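Local structure of adenosine deaminase (Burkholderia ambifaria, 4GXW) at residues L29-L34 and N309-W314; V48-R53 and R85-R90; V264-S269 and E315-H320. The protein probably catalyses hydrolytic deamination of adenine or adenosine, being a zinc-binding amidohydrolase of the adenosine and AMP deaminase family. All coordinates share one frame; numbering follows the deposited sequence.

Interaction 1 of 3, residues L29-L34 and N309-W314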
loop_
_atom_site.group_PDB
_atom_site.type_symbol
_atom_site.label_atom_id
_atom_site.label_comp_id
_atom_site.label_asym_id
_atom_site.label_seq_id
_atom_site.Cartn_x
_atom_site.Cartn_y
_atom_site.Cartn_z
ATOM N N LEU A 29 -6.783 -11.389 12.230
ATOM C CA LEU A 29 -5.327 -11.257 12.145
ATOM C C LEU A 29 -4.879 -9.836 12.440
ATOM O O LEU A 29 -5.345 -8.897 11.803
ATOM C CB LEU A 29 -4.828 -11.605 10.737
ATOM C CG LEU A 29 -4.770 -13.047 10.247
ATOM C CD1 LEU A 29 -4.041 -13.119 8.917
ATOM C CD2 LEU A 29 -4.095 -13.919 11.285
ATOM N N PRO A 30 -3.963 -9.664 13.397
ATOM C CA PRO A 30 -3.426 -8.305 13.574
ATOM C C PRO A 30 -2.557 -7.950 12.375
ATOM O O PRO A 30 -1.825 -8.815 11.879
ATOM C CB PRO A 30 -2.581 -8.398 14.846
ATOM C CG PRO A 30 -2.342 -9.865 15.066
ATOM C CD PRO A 30 -3.433 -10.629 14.376
ATOM N N LYS A 31 -2.642 -6.702 11.918
ATOM C CA LYS A 31 -1.990 -6.301 10.685
ATOM C C LYS A 31 -1.301 -4.959 10.772
ATOM O O LYS A 31 -1.720 -4.066 11.522
ATOM C CB LYS A 31 -3.027 -6.179 9.559
ATOM C CG LYS A 31 -3.832 -7.441 9.257
ATOM C CD LYS A 31 -5.001 -7.127 8.322
ATOM C CE LYS A 31 -5.971 -8.298 8.183
ATOM N NZ LYS A 31 -6.812 -8.569 9.404
ATOM N N VAL A 32 -0.215 -4.816 10.020
ATOM C CA VAL A 32 0.226 -3.491 9.611
ATOM C C VAL A 32 -0.095 -3.359 8.129
ATOM O O VAL A 32 -0.213 -4.358 7.408
ATOM C CB VAL A 32 1.728 -3.234 9.848
ATOM C CG1 VAL A 32 2.089 -3.485 11.304
ATOM C CG2 VAL A 32 2.578 -4.092 8.932
ATOM N N GLU A 33 -0.258 -2.122 7.681
ATOM C CA GLU A 33 -0.360 -1.829 6.249
ATOM C C GLU A 33 0.754 -0.842 5.906
ATOM O O GLU A 33 0.884 0.207 6.551
ATOM C CB GLU A 33 -1.723 -1.257 5.850
ATOM C CG GLU A 33 -1.818 -0.969 4.349
ATOM C CD GLU A 33 -3.224 -1.046 3.806
ATOM O OE1 GLU A 33 -4.107 -0.294 4.293
ATOM O OE2 GLU A 33 -3.453 -1.865 2.883
ATOM N N LEU A 34 1.558 -1.204 4.905
ATOM C CA LEU A 34 2.729 -0.419 4.518
ATOM C C LEU A 34 2.643 0.120 3.098
ATOM O O LEU A 34 3.537 0.835 2.659
ATOM C CB LEU A 34 4.004 -1.259 4.643
ATOM C CG LEU A 34 4.345 -1.825 6.016
ATOM C CD1 LEU A 34 5.633 -2.631 5.947
ATOM C CD2 LEU A 34 4.466 -0.697 7.034
ATOM N N ASN A 309 -10.261 -4.957 0.784
ATOM C CA ASN A 309 -9.933 -4.479 2.129
ATOM C C ASN A 309 -8.755 -5.305 2.693
ATOM O O ASN A 309 -8.360 -6.307 2.076
ATOM C CB ASN A 309 -11.187 -4.470 3.024
ATOM C CG ASN A 309 -11.716 -5.857 3.318
ATOM O OD1 ASN A 309 -10.956 -6.760 3.672
ATOM N ND2 ASN A 309 -13.036 -6.034 3.187
ATOM N N PRO A 310 -8.175 -4.899 3.847
ATOM C CA PRO A 310 -6.999 -5.619 4.348
ATOM C C PRO A 310 -7.269 -7.109 4.602
ATOM O O PRO A 310 -6.408 -7.929 4.282
ATOM C CB PRO A 310 -6.669 -4.881 5.649
ATOM C CG PRO A 310 -7.106 -3.457 5.367
ATOM C CD PRO A 310 -8.378 -3.621 4.561
ATOM N N SER A 311 -8.433 -7.460 5.148
ATOM C CA SER A 311 -8.758 -8.871 5.376
ATOM C C SER A 311 -8.787 -9.672 4.076
ATOM O O SER A 311 -8.372 -10.838 4.043
ATOM C CB SER A 311 -10.090 -9.009 6.124
ATOM O OG SER A 311 -10.021 -8.370 7.386
ATOM N N GLU A 312 -9.272 -9.043 3.009
ATOM C CA GLU A 312 -9.343 -9.674 1.699
ATOM C C GLU A 312 -7.971 -9.816 1.040
ATOM O O GLU A 312 -7.712 -10.804 0.345
ATOM C CB GLU A 312 -10.290 -8.884 0.791
ATOM C CG GLU A 312 -11.767 -9.024 1.148
ATOM C CD GLU A 312 -12.660 -8.092 0.351
ATOM O OE1 GLU A 312 -12.249 -6.933 0.112
ATOM O OE2 GLU A 312 -13.768 -8.515 -0.052
ATOM N N ALA A 313 -7.099 -8.830 1.239
ATOM C CA ALA A 313 -5.756 -8.930 0.688
ATOM C C ALA A 313 -5.004 -10.121 1.277
ATOM O O ALA A 313 -4.357 -10.877 0.553
ATOM C CB ALA A 313 -4.987 -7.622 0.894
ATOM N N TRP A 314 -5.130 -10.300 2.589
ATOM C CA TRP A 314 -4.562 -11.456 3.264
ATOM C C TRP A 314 -5.203 -12.770 2.783
ATOM O O TRP A 314 -4.506 -13.752 2.510
ATOM C CB TRP A 314 -4.649 -11.266 4.795
ATOM C CG TRP A 314 -3.605 -10.311 5.246
ATOM C CD1 TRP A 314 -3.659 -8.950 5.194
ATOM C CD2 TRP A 314 -2.296 -10.643 5.736
ATOM N NE1 TRP A 314 -2.475 -8.410 5.647
ATOM C CE2 TRP A 314 -1.623 -9.428 5.980
ATOM C CE3 TRP A 314 -1.638 -11.846 6.004
ATOM C CZ2 TRP A 314 -0.316 -9.387 6.477
ATOM C CZ3 TRP A 314 -0.347 -11.803 6.494
ATOM C CH2 TRP A 314 0.300 -10.582 6.725
HETATM O O HOH W 1 -1.524 -5.650 5.319
#
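Lys31 and Trp314 slide past each other in opposite directions, the aliphatic part of the lysine running beside the pyrrole part of the indole. Its CE lies 3.8 Å from CD1 of Trp314, while the Lys31 and Pro310 side chains cross at about a right angle, CD of the lysine 3.9 Å from CB of the proline. CD1 of Leu29 meets CE3 of Trp314 at 4.0 Å, at the benzene part of the indole. Beyond CE the lysine bends (chi4 72°), turning NZ to a lone pair of Leu29 O in the carbonyl plane, at 2.8 Å. Phe26 and His108 also offer NZ their backbone oxygens, so this buried amino group is gripped by three carbonyls, which should help to stabilise its charge; its cation-pi attraction to Trp314 is weak at most. At the indole edge, NE1 of Trp314 donates in plane to a water at 2.9 Å, and that water donates in turn to Val32 O, tying helix 310-319 to the strand without a direct hydrogen bond.

In the next shell, Ser311 OG is held by His108, and Glu33 reaches Tyr101 and Thr300. A capping box fixes the helix start: Glu312 N donates to Asn309 OD1 at 2.9 Å, and Asn309 N returns a bond to Glu312 OE1. This is a strand-to-helix contact of a TIM barrel, in which a helix following the last strand, 295-298, packs against the first strand, 31-33.

Interaction 2 of 3, residues V48-R53 and R85-R90; sequences VALAQR and RYLLTR
Leu87 fits against the flank of helix 44-54 beside Leu50 and Ala51, a contact within the helical insertion that this TIM barrel carries between its first two strands. The bump is the branched end of Leu87: CD2 sits 3.8 Å from CB of Leu50, and CG rests 4.0 Å from the backbone N of Ala51. The hollow receiving it is therefore built partly from main chain, with Ala51 CB forming a low wall 4.4 Å from Leu87 CG. Phe47 and Ile58 touch Leu87 as well, from outside the pair of segments. Leu87 chi1, at -93°, lies off a staggered value, perhaps a small strain accepted for the fit.

Leu50 is the answering bump. Its CB and CD2 both approach Leu87 O, while CD1 goes deeper to meet CD2 of Leu88 at 3.9 Å. Leu88 starts out pointing away from the helix and only its end comes back to it; Leu94 and Ile97 of helix 91-106 also pack on it. Helix 77-87 finishes here in a wider pi-type turn, and Ser54 OG lies within hydrogen-bonding reach of Tyr86 O as well as Leu50 O of its own helix, so its one proton may be shared between the helix ends.

Outward, the surface becomes polar. The guanidinium of Arg53 lies with one face under Arg90 NE, which stands 3.6 Å above its plane, offset toward the rim, the two guanidinium planes being 50° apart. Asp93 probably eases this meeting of like charges: its OD2 makes a salt bridge with Arg53 NH1 and accepts from Thr89 N and Arg90 N. In the plane of the Arg53 group, NH1 donates to Thr89 OG1 at 2.8 Å, through a bent bond of 137°.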
loop_
_atom_site.group_PDB
_atom_site.type_symbol
_atom_site.label_atom_id
_atom_site.label_comp_id
_atom_site.label_asym_id
_atom_site.label_seq_id
_atom_site.Cartn_x
_atom_site.Cartn_y
_atom_site.Cartn_z
ATOM N N VAL A 48 -18.566 11.079 -3.898
ATOM C CA VAL A 48 -19.803 11.747 -4.299
ATOM C C VAL A 48 -19.979 13.103 -3.610
ATOM O O VAL A 48 -20.263 14.106 -4.269
ATOM C CB VAL A 48 -21.021 10.841 -4.027
ATOM C CG1 VAL A 48 -22.327 11.618 -4.155
ATOM C CG2 VAL A 48 -20.998 9.657 -4.975
ATOM N N ALA A 49 -19.787 13.135 -2.294
ATOM C CA ALA A 49 -19.955 14.364 -1.520
ATOM C C ALA A 49 -18.979 15.437 -1.973
ATOM O O ALA A 49 -19.351 16.604 -2.128
ATOM C CB ALA A 49 -19.779 14.087 -0.038
ATOM N N LEU A 50 -17.726 15.040 -2.179
ATOM C CA LEU A 50 -16.707 15.967 -2.651
ATOM C C LEU A 50 -17.037 16.519 -4.040
ATOM O O LEU A 50 -16.887 17.714 -4.301
ATOM C CB LEU A 50 -15.338 15.286 -2.665
ATOM C CG LEU A 50 -14.744 14.962 -1.294
ATOM C CD1 LEU A 50 -13.482 14.126 -1.454
ATOM C CD2 LEU A 50 -14.432 16.255 -0.560
ATOM N N ALA A 51 -17.500 15.649 -4.929
ATOM C CA ALA A 51 -17.850 16.053 -6.289
ATOM C C ALA A 51 -19.013 17.043 -6.307
ATOM O O ALA A 51 -18.988 18.048 -7.027
ATOM C CB ALA A 51 -18.179 14.835 -7.129
ATOM N N GLN A 52 -20.040 16.748 -5.518
ATOM C CA GLN A 52 -21.234 17.582 -5.483
ATOM C C GLN A 52 -20.928 18.961 -4.913
ATOM O O GLN A 52 -21.449 19.966 -5.395
ATOM C CB GLN A 52 -22.343 16.896 -4.681
ATOM C CG GLN A 52 -22.868 15.626 -5.341
ATOM C CD GLN A 52 -23.791 14.828 -4.442
ATOM O OE1 GLN A 52 -23.762 14.967 -3.219
ATOM N NE2 GLN A 52 -24.616 13.981 -5.048
ATOM N N ARG A 53 -20.070 19.010 -3.898
ATOM C CA ARG A 53 -19.701 20.288 -3.296
ATOM C C ARG A 53 -18.794 21.129 -4.199
ATOM O O ARG A 53 -18.960 22.346 -4.291
ATOM C CB ARG A 53 -19.038 20.077 -1.934
ATOM C CG ARG A 53 -18.987 21.335 -1.074
ATOM C CD ARG A 53 -17.967 21.217 0.050
ATOM N NE ARG A 53 -16.604 21.395 -0.436
ATOM C CZ ARG A 53 -15.551 20.729 0.027
ATOM N NH1 ARG A 53 -14.346 20.956 -0.479
ATOM N NH2 ARG A 53 -15.703 19.829 0.990
ATOM N N ARG A 85 -7.338 17.347 -9.158
ATOM C CA ARG A 85 -7.695 18.474 -10.016
ATOM C C ARG A 85 -9.070 19.068 -9.714
ATOM O O ARG A 85 -9.264 20.275 -9.861
ATOM C CB ARG A 85 -7.564 18.114 -11.505
ATOM C CG ARG A 85 -7.684 19.327 -12.438
ATOM C CD ARG A 85 -7.258 19.016 -13.870
ATOM N NE ARG A 85 -5.840 18.681 -13.963
ATOM C CZ ARG A 85 -4.852 19.570 -13.952
ATOM N NH1 ARG A 85 -5.117 20.865 -13.842
ATOM N NH2 ARG A 85 -3.593 19.160 -14.045
ATOM N N TYR A 86 -10.014 18.233 -9.283
ATOM C CA TYR A 86 -11.406 18.684 -9.170
ATOM C C TYR A 86 -12.072 18.533 -7.802
ATOM O O TYR A 86 -12.958 19.319 -7.459
ATOM C CB TYR A 86 -12.277 17.986 -10.224
ATOM C CG TYR A 86 -11.835 18.257 -11.644
ATOM C CD1 TYR A 86 -11.937 19.529 -12.180
ATOM C CD2 TYR A 86 -11.305 17.249 -12.436
ATOM C CE1 TYR A 86 -11.534 19.798 -13.471
ATOM C CE2 TYR A 86 -10.892 17.510 -13.739
ATOM C CZ TYR A 86 -11.012 18.788 -14.243
ATOM O OH TYR A 86 -10.611 19.070 -15.527
ATOM N N LEU A 87 -11.671 17.533 -7.029
ATOM C CA LEU A 87 -12.451 17.167 -5.848
ATOM C C LEU A 87 -11.910 17.676 -4.526
ATOM O O LEU A 87 -12.674 18.090 -3.655
ATOM C CB LEU A 87 -12.607 15.652 -5.738
ATOM C CG LEU A 87 -13.843 15.018 -6.363
ATOM C CD1 LEU A 87 -13.713 15.054 -7.864
ATOM C CD2 LEU A 87 -14.030 13.593 -5.855
ATOM N N LEU A 88 -10.597 17.601 -4.356
ATOM C CA LEU A 88 -9.970 17.981 -3.097
ATOM C C LEU A 88 -9.654 19.471 -3.171
ATOM O O LEU A 88 -8.674 19.885 -3.808
ATOM C CB LEU A 88 -8.700 17.148 -2.868
ATOM C CG LEU A 88 -8.949 15.636 -2.794
ATOM C CD1 LEU A 88 -7.643 14.849 -2.840
ATOM C CD2 LEU A 88 -9.775 15.252 -1.559
ATOM N N THR A 89 -10.501 20.284 -2.549
ATOM C CA THR A 89 -10.394 21.733 -2.712
ATOM C C THR A 89 -10.107 22.499 -1.421
ATOM O O THR A 89 -9.879 23.711 -1.464
ATOM C CB THR A 89 -11.657 22.329 -3.372
ATOM O OG1 THR A 89 -12.782 22.156 -2.504
ATOM C CG2 THR A 89 -11.937 21.652 -4.721
ATOM N N ARG A 90 -10.121 21.802 -0.285
ATOM C CA ARG A 90 -9.838 22.415 1.014
ATOM C C ARG A 90 -8.990 21.457 1.814
ATOM O O ARG A 90 -9.156 20.246 1.687
ATOM C CB ARG A 90 -11.126 22.657 1.805
ATOM C CG ARG A 90 -12.209 23.440 1.108
ATOM C CD ARG A 90 -13.389 23.643 2.039
ATOM N NE ARG A 90 -14.546 24.240 1.375
ATOM C CZ ARG A 90 -15.536 24.860 2.009
ATOM N NH1 ARG A 90 -15.519 24.963 3.330
ATOM N NH2 ARG A 90 -16.549 25.377 1.322
HETATM O O HOH W 2 -15.084 22.074 -3.187
#

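Interaction 3 of 3, residues V264-S269 and E315-H320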
loop_
_atom_site.group_PDB
_atom_site.type_symbol
_atom_site.label_atom_id
_atom_site.label_comp_id
_atom_site.label_asym_id
_atom_site.label_seq_id
_atom_site.Cartn_x
_atom_site.Cartn_y
_atom_site.Cartn_z
ATOM N N VAL A 264 3.857 -6.011 -1.265
ATOM C CA VAL A 264 3.259 -6.616 -2.459
ATOM C C VAL A 264 1.751 -6.434 -2.447
ATOM O O VAL A 264 1.138 -6.249 -1.385
ATOM C CB VAL A 264 3.647 -8.114 -2.614
ATOM C CG1 VAL A 264 5.178 -8.276 -2.719
ATOM C CG2 VAL A 264 3.071 -8.944 -1.463
ATOM N N VAL A 265 1.162 -6.474 -3.636
ATOM C CA VAL A 265 -0.241 -6.140 -3.813
ATOM C C VAL A 265 -0.871 -7.216 -4.694
ATOM O O VAL A 265 -0.675 -7.225 -5.913
ATOM C CB VAL A 265 -0.383 -4.745 -4.476
ATOM C CG1 VAL A 265 -1.847 -4.391 -4.688
ATOM C CG2 VAL A 265 0.336 -3.676 -3.640
ATOM N N PRO A 266 -1.612 -8.154 -4.083
ATOM C CA PRO A 266 -2.215 -9.217 -4.895
ATOM C C PRO A 266 -3.122 -8.682 -5.999
ATOM O O PRO A 266 -3.169 -9.260 -7.087
ATOM C CB PRO A 266 -2.974 -10.079 -3.869
ATOM C CG PRO A 266 -2.908 -9.343 -2.558
ATOM C CD PRO A 266 -1.755 -8.393 -2.639
ATOM N N THR A 267 -3.802 -7.568 -5.752
ATOM C CA THR A 267 -4.674 -6.973 -6.759
ATOM C C THR A 267 -3.963 -6.036 -7.744
ATOM O O THR A 267 -4.632 -5.237 -8.400
ATOM C CB THR A 267 -5.830 -6.206 -6.094
ATOM O OG1 THR A 267 -5.298 -5.233 -5.184
ATOM C CG2 THR A 267 -6.722 -7.174 -5.327
ATOM N N ASN A 268 -2.635 -6.126 -7.859
ATOM C CA ASN A 268 -1.896 -5.280 -8.797
ATOM C C ASN A 268 -2.555 -5.260 -10.177
ATOM O O ASN A 268 -2.764 -6.309 -10.784
ATOM C CB ASN A 268 -0.457 -5.767 -8.910
ATOM C CG ASN A 268 0.363 -4.949 -9.894
ATOM O OD1 ASN A 268 0.664 -5.408 -10.997
ATOM N ND2 ASN A 268 0.732 -3.731 -9.495
ATOM N N SER A 269 -2.904 -4.069 -10.662
ATOM C CA SER A 269 -3.686 -3.965 -11.889
ATOM C C SER A 269 -2.928 -4.461 -13.111
ATOM O O SER A 269 -3.522 -5.083 -14.000
ATOM C CB SER A 269 -4.142 -2.526 -12.131
ATOM O OG SER A 269 -4.943 -2.048 -11.068
ATOM N N GLU A 315 -6.526 -12.771 2.644
ATOM C CA GLU A 315 -7.245 -13.939 2.134
ATOM C C GLU A 315 -6.696 -14.402 0.775
ATOM O O GLU A 315 -6.454 -15.594 0.575
ATOM C CB GLU A 315 -8.737 -13.627 2.014
ATOM C CG GLU A 315 -9.529 -14.719 1.308
ATOM C CD GLU A 315 -11.001 -14.387 1.171
ATOM O OE1 GLU A 315 -11.524 -13.634 2.022
ATOM O OE2 GLU A 315 -11.644 -14.876 0.208
ATOM N N LEU A 316 -6.480 -13.457 -0.143
ATOM C CA LEU A 316 -5.999 -13.799 -1.482
ATOM C C LEU A 316 -4.664 -14.540 -1.472
ATOM O O LEU A 316 -4.434 -15.426 -2.295
ATOM C CB LEU A 316 -5.889 -12.547 -2.359
ATOM C CG LEU A 316 -7.209 -11.925 -2.811
ATOM C CD1 LEU A 316 -6.951 -10.633 -3.578
ATOM C CD2 LEU A 316 -8.020 -12.905 -3.653
ATOM N N MET A 317 -3.780 -14.176 -0.550
ATOM C CA MET A 317 -2.495 -14.867 -0.445
ATOM C C MET A 317 -2.687 -16.366 -0.192
ATOM O O MET A 317 -1.966 -17.203 -0.743
ATOM C CB MET A 317 -1.647 -14.251 0.668
ATOM C CG MET A 317 -1.418 -12.765 0.515
ATOM S SD MET A 317 -0.497 -12.295 -0.967
ATOM C CE MET A 317 1.173 -12.672 -0.470
ATOM N N PHE A 318 -3.679 -16.683 0.633
ATOM C CA PHE A 318 -4.038 -18.051 0.985
ATOM C C PHE A 318 -4.903 -18.722 -0.090
ATOM O O PHE A 318 -4.668 -19.875 -0.452
ATOM C CB PHE A 318 -4.765 -18.026 2.338
ATOM C CG PHE A 318 -5.201 -19.379 2.841
ATOM C CD1 PHE A 318 -4.360 -20.139 3.642
ATOM C CD2 PHE A 318 -6.465 -19.873 2.546
ATOM C CE1 PHE A 318 -4.767 -21.378 4.119
ATOM C CE2 PHE A 318 -6.875 -21.107 3.023
ATOM C CZ PHE A 318 -6.022 -21.860 3.805
ATOM N N SER A 319 -5.907 -18.016 -0.604
ATOM C CA SER A 319 -6.877 -18.658 -1.490
ATOM C C SER A 319 -6.359 -18.853 -2.910
ATOM O O SER A 319 -6.743 -19.801 -3.580
ATOM C CB SER A 319 -8.180 -17.850 -1.537
ATOM O OG SER A 319 -7.943 -16.553 -2.059
ATOM N N HIS A 320 -5.518 -17.936 -3.374
ATOM C CA HIS A 320 -5.087 -17.942 -4.777
ATOM C C HIS A 320 -3.599 -18.197 -4.985
ATOM O O HIS A 320 -3.210 -18.774 -6.005
ATOM C CB HIS A 320 -5.450 -16.624 -5.467
ATOM C CG HIS A 320 -6.910 -16.458 -5.751
ATOM N ND1 HIS A 320 -7.859 -16.318 -4.759
ATOM C CD2 HIS A 320 -7.583 -16.398 -6.924
ATOM C CE1 HIS A 320 -9.053 -16.179 -5.308
ATOM N NE2 HIS A 320 -8.913 -16.223 -6.622
#
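Pro266 and Leu316 form the close part of this contact, where a turn meets a helix through apolar atoms and no hydrogen bond passes between them. CB of the proline lies 4.0 Å from Leu316 CD1 and nearly as close to Leu316 CB, so one ring carbon is met by both the root and a tip of the leucine. The same CD1 meets CG2 of Thr267 at 3.9 Å, the two side chains crossing at about a right angle. Leu316 thus sets one methyl against two consecutive residues of the turn. Thr267 CG2, anti to the carbonyl carbon, meets the helix, while OG1 (chi1 55°) bonds to His306 ND1.

The type I turn that presents these groups runs from Val265 to Asn268 and is closed by Asn268 N donating to Val265 O at 3.0 Å. Asn268 then caps the following helix, 269-274, through OD1 to Tyr271 N.

Packing is slightly looser on the side of Met317. Its thioether chain is bent at chi2 and chi3, and SD lies 4.1 Å from Pro266 CG, the two side chains again at about a right angle. CE ends 4.3 Å from CG2 of Val264, a glancing approach. This looser side does not face solvent: every residue that touches across the contact is buried, and Met317 also touches Ile296, Pro298, Leu328 and Phe331.

The contact joins two neighbouring barrel strands to the helices outside them. Val264 ends strand 261-264 and pairs through its backbone with His297 of strand 295-298, helix 310-319 lies against the turn that follows, and helix 325-338 packs on Met317.

How the interactions relate
Interactions 1 and 3 share helix 310-319: its first half (310-314) makes interaction 1 and its second half (315-319) interaction 3, whose centres are 11 Å apart. They touch where Ala313 O lies 3.8 Å from Pro266 CG. Both lie near the zinc site of His35, His37, His216 and Asp301: the side chains of Glu33 and Thr267 are each about 10 Å from the metal, and about 7 Å and 5 Å from that of Asp301. Interaction 2 stands apart, its centre about 29 Å from that of interaction 1 and 31 Å from that of interaction 3. It belongs to the outlying helices that follow strand 31-33, and the side chain of Leu88 is about 11 Å from that of His37.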